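Local coordinates for dally-like protein (Drosophila melanogaster, PDB 3ODN) that serves, probably as a cell-surface heparan sulfate proteoglycan of the glypican family, in Hedgehog signalling, represented here by its helical core domain, at residues 56-61 and 226-231; 247-252 and 422-427. The protein carries 2 engineered substitutions. All coordinates share one frame; numbering follows the deposited sequence.

Contact 1 of 2, residues 56-61 and 226-231; sequences MQSRQQ and ALTKMQ
Ser-58 faces Thr-228 where the helical segments 56-61 and 226-231 pass at close to a right angle: their axes approach to 9.0 Å, their N-to-C directions differ by 102°, and the two CA atoms are 5.9 Å apart. The small serine leaves little bulk between the backbones at this point. Its OG meets the methyl CG2 of Thr-228 at 3.1 Å, a packing contact; the hydroxyl's own hydrogen bond goes back along its helix to the carbonyl oxygen of Met-54. The first torsion sets OG between the backbone N and the carbonyl carbon, which leaves it next to the methyl while it bonds to the Met-54 carbonyl.

Leu-227 comes in beside Thr-228 and lays one branch on the backbone of the long helix, CD2 lying 3.2 Å from the carbonyl oxygen of Ser-58. At the C-terminal end of helix 222-231 Gln-231 reaches across with CG anti to the backbone N (chi1 -170°) and an extended chain, which carries its amide alongside Ser-58; NE2 is 3.4 Å from the serine CB. The same amide lies near that of Gln-61, their planes only 19° apart. Arg-59 points away from the crossing, but its NH2 is hydrogen-bonded to OG1 of Thr-224, one turn before Thr-228 on helix 222-231, adding a polar link at the margin.

With 254 Å² buried in total, this is a compact, steep helix-helix crossing around one serine, by which the short helix 222-231 packs across the N-terminal part of the long helix 48-106 in the all-helical glypican core.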
ATOM      1  N   MET A  56       2.284 -27.881 -28.095  1.00153.25           N
ATOM      2  CA  MET A  56       3.256 -26.805 -27.929  1.00151.63           C
ATOM      3  C   MET A  56       2.603 -25.475 -28.296  1.00150.48           C
ATOM      4  O   MET A  56       2.834 -24.479 -27.604  1.00149.72           O
ATOM      5  CB  MET A  56       4.493 -27.048 -28.806  1.00154.31           C
ATOM      6  CG  MET A  56       5.387 -28.169 -28.314  1.00157.80           C
ATOM      7  SD  MET A  56       6.353 -27.687 -26.863  1.00160.42           S
ATOM      8  CE  MET A  56       7.798 -28.732 -27.086  1.00158.44           C
ATOM      9  N   GLN A  57       1.777 -25.463 -29.369  1.00145.77           N
ATOM     10  CA  GLN A  57       1.050 -24.277 -29.834  1.00144.65           C
ATOM     11  C   GLN A  57       0.005 -23.815 -28.806  1.00144.72           C
ATOM     12  O   GLN A  57      -0.082 -22.615 -28.528  1.00143.80           O
ATOM     13  CB  GLN A  57       0.400 -24.518 -31.197  1.00146.68           C
ATOM     14  CG  GLN A  57       1.392 -24.527 -32.353  1.00163.78           C
ATOM     15  CD  GLN A  57       0.862 -25.209 -33.595  1.00180.38           C
ATOM     16  OE1 GLN A  57      -0.190 -25.861 -33.595  1.00177.97           O
ATOM     17  NE2 GLN A  57       1.603 -25.094 -34.687  1.00175.93           N
ATOM     18  N   SER A  58      -0.751 -24.765 -28.212  1.00141.06           N
ATOM     19  CA  SER A  58      -1.752 -24.460 -27.191  1.00139.76           C
ATOM     20  C   SER A  58      -1.117 -23.965 -25.879  1.00141.90           C
ATOM     21  O   SER A  58      -1.659 -23.046 -25.266  1.00136.53           O
ATOM     22  CB  SER A  58      -2.684 -25.645 -26.950  1.00141.93           C
ATOM     23  OG  SER A  58      -2.031 -26.688 -26.247  1.00147.16           O
ATOM     24  N   ARG A  59       0.043 -24.548 -25.481  1.00138.91           N
ATOM     25  CA  ARG A  59       0.820 -24.201 -24.275  1.00138.10           C
ATOM     26  C   ARG A  59       1.312 -22.740 -24.307  1.00137.91           C
ATOM     27  O   ARG A  59       1.007 -21.970 -23.396  1.00132.99           O
ATOM     28  CB  ARG A  59       2.026 -25.157 -24.108  1.00138.76           C
ATOM     29  CG  ARG A  59       1.889 -26.181 -22.984  1.00147.28           C
ATOM     30  CD  ARG A  59       3.240 -26.753 -22.587  1.00153.60           C
ATOM     31  NE  ARG A  59       3.114 -27.836 -21.609  1.00159.19           N
ATOM     32  CZ  ARG A  59       4.092 -28.678 -21.285  1.00168.00           C
ATOM     33  NH1 ARG A  59       5.287 -28.572 -21.855  1.00156.27           N
ATOM     34  NH2 ARG A  59       3.881 -29.636 -20.392  1.00159.91           N
ATOM     35  N   GLN A  60       2.041 -22.365 -25.376  1.00136.51           N
ATOM     36  CA  GLN A  60       2.627 -21.039 -25.599  1.00134.89           C
ATOM     37  C   GLN A  60       1.603 -19.920 -25.844  1.00131.79           C
ATOM     38  O   GLN A  60       1.956 -18.747 -25.724  1.00128.94           O
ATOM     39  CB  GLN A  60       3.689 -21.093 -26.717  1.00137.38           C
ATOM     40  CG  GLN A  60       4.870 -22.010 -26.386  1.00154.76           C
ATOM     41  CD  GLN A  60       6.103 -21.703 -27.198  1.00169.11           C
ATOM     42  OE1 GLN A  60       6.429 -22.403 -28.168  1.00162.77           O
ATOM     43  NE2 GLN A  60       6.834 -20.664 -26.794  1.00164.40           N
ATOM     44  N   GLN A  61       0.344 -20.275 -26.174  1.00126.48           N
ATOM     45  CA  GLN A  61      -0.740 -19.317 -26.397  1.00122.13           C
ATOM     46  C   GLN A  61      -1.229 -18.801 -25.060  1.00119.14           C
ATOM     47  O   GLN A  61      -1.317 -17.586 -24.873  1.00114.50           O
ATOM     48  CB  GLN A  61      -1.899 -19.953 -27.179  1.00125.01           C
ATOM     49  CG  GLN A  61      -1.775 -19.797 -28.689  1.00150.20           C
ATOM     50  CD  GLN A  61      -2.671 -20.760 -29.428  1.00163.90           C
ATOM     51  OE1 GLN A  61      -3.896 -20.732 -29.297  1.00158.52           O
ATOM     52  NE2 GLN A  61      -2.078 -21.634 -30.228  1.00161.25           N
ATOM     53  N   ALA A 226      -5.771 -31.322 -21.115  1.00106.32           N
ATOM     54  CA  ALA A 226      -7.068 -30.657 -21.204  1.00 99.64           C
ATOM     55  C   ALA A 226      -7.079 -29.433 -22.152  1.00 98.13           C
ATOM     56  O   ALA A 226      -8.101 -29.195 -22.815  1.00 93.36           O
ATOM     57  CB  ALA A 226      -7.576 -30.294 -19.825  1.00 96.57           C
ATOM     58  N   LEU A 227      -5.928 -28.709 -22.268  1.00 94.50           N
ATOM     59  CA  LEU A 227      -5.795 -27.524 -23.133  1.00 91.65           C
ATOM     60  C   LEU A 227      -5.865 -27.821 -24.651  1.00 96.07           C
ATOM     61  O   LEU A 227      -6.613 -27.152 -25.371  1.00 90.90           O
ATOM     62  CB  LEU A 227      -4.563 -26.681 -22.748  1.00 91.96           C
ATOM     63  CG  LEU A 227      -4.514 -25.232 -23.217  1.00 93.24           C
ATOM     64  CD1 LEU A 227      -5.589 -24.400 -22.564  1.00 88.02           C
ATOM     65  CD2 LEU A 227      -3.197 -24.624 -22.900  1.00 94.79           C
ATOM     66  N   THR A 228      -5.120 -28.835 -25.124  1.00 99.01           N
ATOM     67  CA  THR A 228      -5.128 -29.229 -26.546  1.00102.10           C
ATOM     68  C   THR A 228      -6.465 -29.836 -26.944  1.00103.70           C
ATOM     69  O   THR A 228      -6.947 -29.571 -28.047  1.00103.12           O
ATOM     70  CB  THR A 228      -4.019 -30.227 -26.862  1.00116.17           C
ATOM     71  OG1 THR A 228      -4.340 -31.471 -26.248  1.00119.49           O
ATOM     72  CG2 THR A 228      -2.672 -29.764 -26.393  1.00117.16           C
ATOM     73  N   LYS A 229      -7.047 -30.672 -26.049  1.00 99.09           N
ATOM     74  CA  LYS A 229      -8.332 -31.353 -26.260  1.00 96.85           C
ATOM     75  C   LYS A 229      -9.462 -30.317 -26.393  1.00 92.19           C
ATOM     76  O   LYS A 229     -10.444 -30.566 -27.086  1.00 89.42           O
ATOM     77  CB  LYS A 229      -8.608 -32.342 -25.116  1.00 99.76           C
ATOM     78  CG  LYS A 229      -9.669 -33.378 -25.415  1.00108.53           C
ATOM     79  CD  LYS A 229     -10.188 -34.028 -24.141  1.00119.65           C
ATOM     80  CE  LYS A 229     -11.642 -33.684 -23.916  1.00129.13           C
ATOM     81  NZ  LYS A 229     -12.213 -34.405 -22.749  1.00141.45           N
ATOM     82  N   MET A 230      -9.289 -29.147 -25.765  1.00 84.48           N
ATOM     83  CA  MET A 230     -10.250 -28.050 -25.823  1.00 78.39           C
ATOM     84  C   MET A 230     -10.062 -27.184 -27.079  1.00 85.04           C
ATOM     85  O   MET A 230     -11.040 -26.846 -27.746  1.00 80.83           O
ATOM     86  CB  MET A 230     -10.186 -27.223 -24.523  1.00 75.89           C
ATOM     87  CG  MET A 230     -11.152 -26.023 -24.448  1.00 72.52           C
ATOM     88  SD  MET A 230     -10.528 -24.455 -25.138  1.00 73.16           S
ATOM     89  CE  MET A 230      -9.013 -24.207 -24.090  1.00 69.94           C
ATOM     90  N   GLN A 231      -8.814 -26.812 -27.377  1.00 87.72           N
ATOM     91  CA  GLN A 231      -8.488 -25.906 -28.470  1.00 89.02           C
ATOM     92  C   GLN A 231      -8.407 -26.512 -29.859  1.00 97.66           C
ATOM     93  O   GLN A 231      -9.010 -25.970 -30.785  1.00 94.91           O
ATOM     94  CB  GLN A 231      -7.211 -25.112 -28.129  1.00 91.66           C
ATOM     95  CG  GLN A 231      -6.905 -23.960 -29.084  1.00109.44           C
ATOM     96  CD  GLN A 231      -5.944 -22.976 -28.473  1.00133.06           C
ATOM     97  OE1 GLN A 231      -6.329 -21.898 -28.023  1.00128.60           O
ATOM     98  NE2 GLN A 231      -4.667 -23.302 -28.462  1.00128.22           N
TER

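Contact 2 of 2, residues 247-252 and 422-427; sequences YCVNVI and LPHSVC
A disulfide-linked helix pair joins segments 247-252 and 422-427 in a buried part of the glypican core, near the N-terminal part of helix 48-106. The bond runs from SG of Cys-248 to SG of Cys-427 over 2.0 Å, with a dihedral of -99° about the sulfurs. Cys-248 extends its sulfur anti to the backbone N (chi1 179°), whereas the sulfur of Cys-427 is anti to the carbonyl carbon. The axes approach to 8.7 Å at 131°, and the CA atoms of Ile-252 and Pro-423, a turn from the bond, are only 5.2 Å apart.

Apolar groups fill the space beside the bridge. Ile-252 divides its branches: CG2 rests on CA of Pro-423 at 3.7 Å, while CD1 reaches CG1 of Val-426 at 3.5 Å and also touches the sulfur of Cys-427. Val-249 turns CG1 obliquely to the His-424 ring, 3.7 Å from CE1, and brings CG2 close to ND1 of that ring and to 4.0 Å from SG of Cys-427. An alanine in place of Val-249 would probably open a gap beside the disulfide and leave the imidazole freer to turn.

Helix 48-106 meets the pair through Leu-62, which touches both Ile-252 and Val-426, while Met-230 of helix 222-231 packs on Cys-248 and Ile-455 from a loop lies against Val-249.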
ATOM      1  N   TYR A 247     -16.721 -24.568 -21.239  1.00 68.29           N
ATOM      2  CA  TYR A 247     -15.751 -25.648 -21.398  1.00 70.57           C
ATOM      3  C   TYR A 247     -14.332 -25.033 -21.258  1.00 73.08           C
ATOM      4  O   TYR A 247     -13.568 -25.431 -20.376  1.00 72.66           O
ATOM      5  CB  TYR A 247     -15.971 -26.339 -22.768  1.00 72.35           C
ATOM      6  CG  TYR A 247     -14.938 -27.374 -23.178  1.00 78.09           C
ATOM      7  CD1 TYR A 247     -14.302 -28.178 -22.227  1.00 82.39           C
ATOM      8  CD2 TYR A 247     -14.644 -27.600 -24.522  1.00 80.14           C
ATOM      9  CE1 TYR A 247     -13.365 -29.141 -22.604  1.00 86.90           C
ATOM     10  CE2 TYR A 247     -13.710 -28.559 -24.906  1.00 85.19           C
ATOM     11  CZ  TYR A 247     -13.078 -29.331 -23.944  1.00 93.88           C
ATOM     12  OH  TYR A 247     -12.178 -30.297 -24.323  1.00 99.39           O
ATOM     13  N   CYS A 248     -14.029 -24.044 -22.118  1.00 70.25           N
ATOM     14  CA  CYS A 248     -12.807 -23.237 -22.207  1.00 71.60           C
ATOM     15  C   CYS A 248     -12.444 -22.625 -20.845  1.00 70.33           C
ATOM     16  O   CYS A 248     -11.279 -22.646 -20.469  1.00 70.86           O
ATOM     17  CB  CYS A 248     -12.983 -22.159 -23.281  1.00 71.55           C
ATOM     18  SG  CYS A 248     -11.558 -21.057 -23.493  1.00 77.03           S
ATOM     19  N   VAL A 249     -13.452 -22.087 -20.119  1.00 63.06           N
ATOM     20  CA  VAL A 249     -13.307 -21.449 -18.798  1.00 61.01           C
ATOM     21  C   VAL A 249     -12.851 -22.451 -17.738  1.00 65.98           C
ATOM     22  O   VAL A 249     -11.857 -22.175 -17.061  1.00 67.29           O
ATOM     23  CB  VAL A 249     -14.551 -20.602 -18.398  1.00 61.08           C
ATOM     24  CG1 VAL A 249     -14.553 -20.243 -16.911  1.00 59.46           C
ATOM     25  CG2 VAL A 249     -14.629 -19.343 -19.240  1.00 59.20           C
ATOM     26  N   ASN A 250     -13.531 -23.631 -17.648  1.00 62.71           N
ATOM     27  CA  ASN A 250     -13.219 -24.742 -16.737  1.00 64.54           C
ATOM     28  C   ASN A 250     -11.836 -25.286 -16.985  1.00 73.60           C
ATOM     29  O   ASN A 250     -11.114 -25.532 -16.016  1.00 77.85           O
ATOM     30  CB  ASN A 250     -14.262 -25.867 -16.810  1.00 67.69           C
ATOM     31  CG  ASN A 250     -15.419 -25.738 -15.838  1.00 93.00           C
ATOM     32  OD1 ASN A 250     -15.451 -24.866 -14.961  1.00 95.31           O
ATOM     33  ND2 ASN A 250     -16.393 -26.622 -15.956  1.00 81.04           N
ATOM     34  N   VAL A 251     -11.436 -25.423 -18.266  1.00 71.26           N
ATOM     35  CA  VAL A 251     -10.103 -25.899 -18.663  1.00 74.82           C
ATOM     36  C   VAL A 251      -9.062 -24.907 -18.171  1.00 81.04           C
ATOM     37  O   VAL A 251      -8.162 -25.302 -17.424  1.00 84.18           O
ATOM     38  CB  VAL A 251      -9.992 -26.201 -20.191  1.00 79.43           C
ATOM     39  CG1 VAL A 251      -8.545 -26.279 -20.675  1.00 81.84           C
ATOM     40  CG2 VAL A 251     -10.764 -27.463 -20.563  1.00 80.93           C
ATOM     41  N   ILE A 252      -9.226 -23.613 -18.523  1.00 75.67           N
ATOM     42  CA  ILE A 252      -8.282 -22.557 -18.124  1.00 74.46           C
ATOM     43  C   ILE A 252      -8.188 -22.337 -16.599  1.00 77.39           C
ATOM     44  O   ILE A 252      -7.083 -22.112 -16.103  1.00 78.75           O
ATOM     45  CB  ILE A 252      -8.336 -21.292 -19.034  1.00 74.42           C
ATOM     46  CG1 ILE A 252      -8.046 -21.711 -20.496  1.00 77.34           C
ATOM     47  CG2 ILE A 252      -7.306 -20.244 -18.591  1.00 72.44           C
ATOM     48  CD1 ILE A 252      -8.531 -20.831 -21.519  1.00 79.22           C
ATOM     49  N   LEU A 422      -8.883 -13.926 -15.687  1.00 57.48           N
ATOM     50  CA  LEU A 422      -7.921 -14.480 -16.638  1.00 60.48           C
ATOM     51  C   LEU A 422      -8.568 -15.565 -17.532  1.00 66.78           C
ATOM     52  O   LEU A 422      -8.631 -15.297 -18.735  1.00 67.44           O
ATOM     53  CB  LEU A 422      -6.590 -14.937 -15.980  1.00 62.60           C
ATOM     54  CG  LEU A 422      -5.508 -13.866 -15.686  1.00 65.90           C
ATOM     55  CD1 LEU A 422      -4.350 -14.472 -14.919  1.00 67.87           C
ATOM     56  CD2 LEU A 422      -4.933 -13.260 -16.974  1.00 68.00           C
ATOM     57  N   PRO A 423      -9.204 -16.677 -17.032  1.00 63.43           N
ATOM     58  CA  PRO A 423      -9.870 -17.611 -17.966  1.00 63.67           C
ATOM     59  C   PRO A 423     -10.865 -16.951 -18.934  1.00 65.75           C
ATOM     60  O   PRO A 423     -10.856 -17.265 -20.121  1.00 65.68           O
ATOM     61  CB  PRO A 423     -10.536 -18.646 -17.043  1.00 65.00           C
ATOM     62  CG  PRO A 423     -10.475 -18.072 -15.680  1.00 68.03           C
ATOM     63  CD  PRO A 423      -9.273 -17.195 -15.652  1.00 64.67           C
ATOM     64  N   HIS A 424     -11.673 -16.002 -18.439  1.00 61.91           N
ATOM     65  CA  HIS A 424     -12.663 -15.269 -19.245  1.00 61.69           C
ATOM     66  C   HIS A 424     -11.986 -14.377 -20.298  1.00 65.29           C
ATOM     67  O   HIS A 424     -12.454 -14.329 -21.433  1.00 65.21           O
ATOM     68  CB  HIS A 424     -13.619 -14.458 -18.341  1.00 60.67           C
ATOM     69  CG  HIS A 424     -14.178 -15.268 -17.213  1.00 64.35           C
ATOM     70  ND1 HIS A 424     -15.239 -16.147 -17.407  1.00 66.66           N
ATOM     71  CD2 HIS A 424     -13.756 -15.369 -15.931  1.00 66.23           C
ATOM     72  CE1 HIS A 424     -15.429 -16.742 -16.242  1.00 66.12           C
ATOM     73  NE2 HIS A 424     -14.573 -16.294 -15.316  1.00 66.34           N
ATOM     74  N   SER A 425     -10.863 -13.712 -19.925  1.00 62.20           N
ATOM     75  CA  SER A 425     -10.051 -12.878 -20.819  1.00 63.56           C
ATOM     76  C   SER A 425      -9.479 -13.757 -21.969  1.00 69.75           C
ATOM     77  O   SER A 425      -9.692 -13.438 -23.149  1.00 70.80           O
ATOM     78  CB  SER A 425      -8.942 -12.172 -20.034  1.00 66.38           C
ATOM     79  OG  SER A 425      -8.100 -11.373 -20.851  1.00 73.10           O
ATOM     80  N   VAL A 426      -8.850 -14.909 -21.612  1.00 66.78           N
ATOM     81  CA  VAL A 426      -8.298 -15.901 -22.549  1.00 69.95           C
ATOM     82  C   VAL A 426      -9.353 -16.407 -23.578  1.00 74.41           C
ATOM     83  O   VAL A 426      -9.080 -16.400 -24.782  1.00 76.77           O
ATOM     84  CB  VAL A 426      -7.605 -17.093 -21.821  1.00 75.14           C
ATOM     85  CG1 VAL A 426      -6.883 -18.005 -22.810  1.00 79.08           C
ATOM     86  CG2 VAL A 426      -6.633 -16.610 -20.753  1.00 74.49           C
ATOM     87  N   CYS A 427     -10.544 -16.819 -23.106  1.00 68.21           N
ATOM     88  CA  CYS A 427     -11.596 -17.386 -23.962  1.00 68.40           C
ATOM     89  C   CYS A 427     -12.276 -16.426 -24.932  1.00 71.84           C
ATOM     90  O   CYS A 427     -12.776 -16.867 -25.963  1.00 73.56           O
ATOM     91  CB  CYS A 427     -12.617 -18.163 -23.133  1.00 66.83           C
ATOM     92  SG  CYS A 427     -11.906 -19.526 -22.175  1.00 72.61           S
TER

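In the fold
From the N terminus, the chain runs along helix 48-106 and through a mainly helical stretch before helix 222-231 returns to close contact 1, a loop of 164 intervening residues. Helix 245-255 follows and opens contact 2, which closes only at helix 422-428, after 169 residues that include the unmodelled stretch 322-397. The two loops are therefore in series, neither nested nor crossed, although the contacts lie about 12 Å apart, centre to centre. Met-230 and Tyr-247 link them through packing between consecutive helices. Leu-62 of the long helix, already against contact 2, also touches Leu-227 of contact 1, so this end of the elongated core gathers four helices from three separate parts of the sequence.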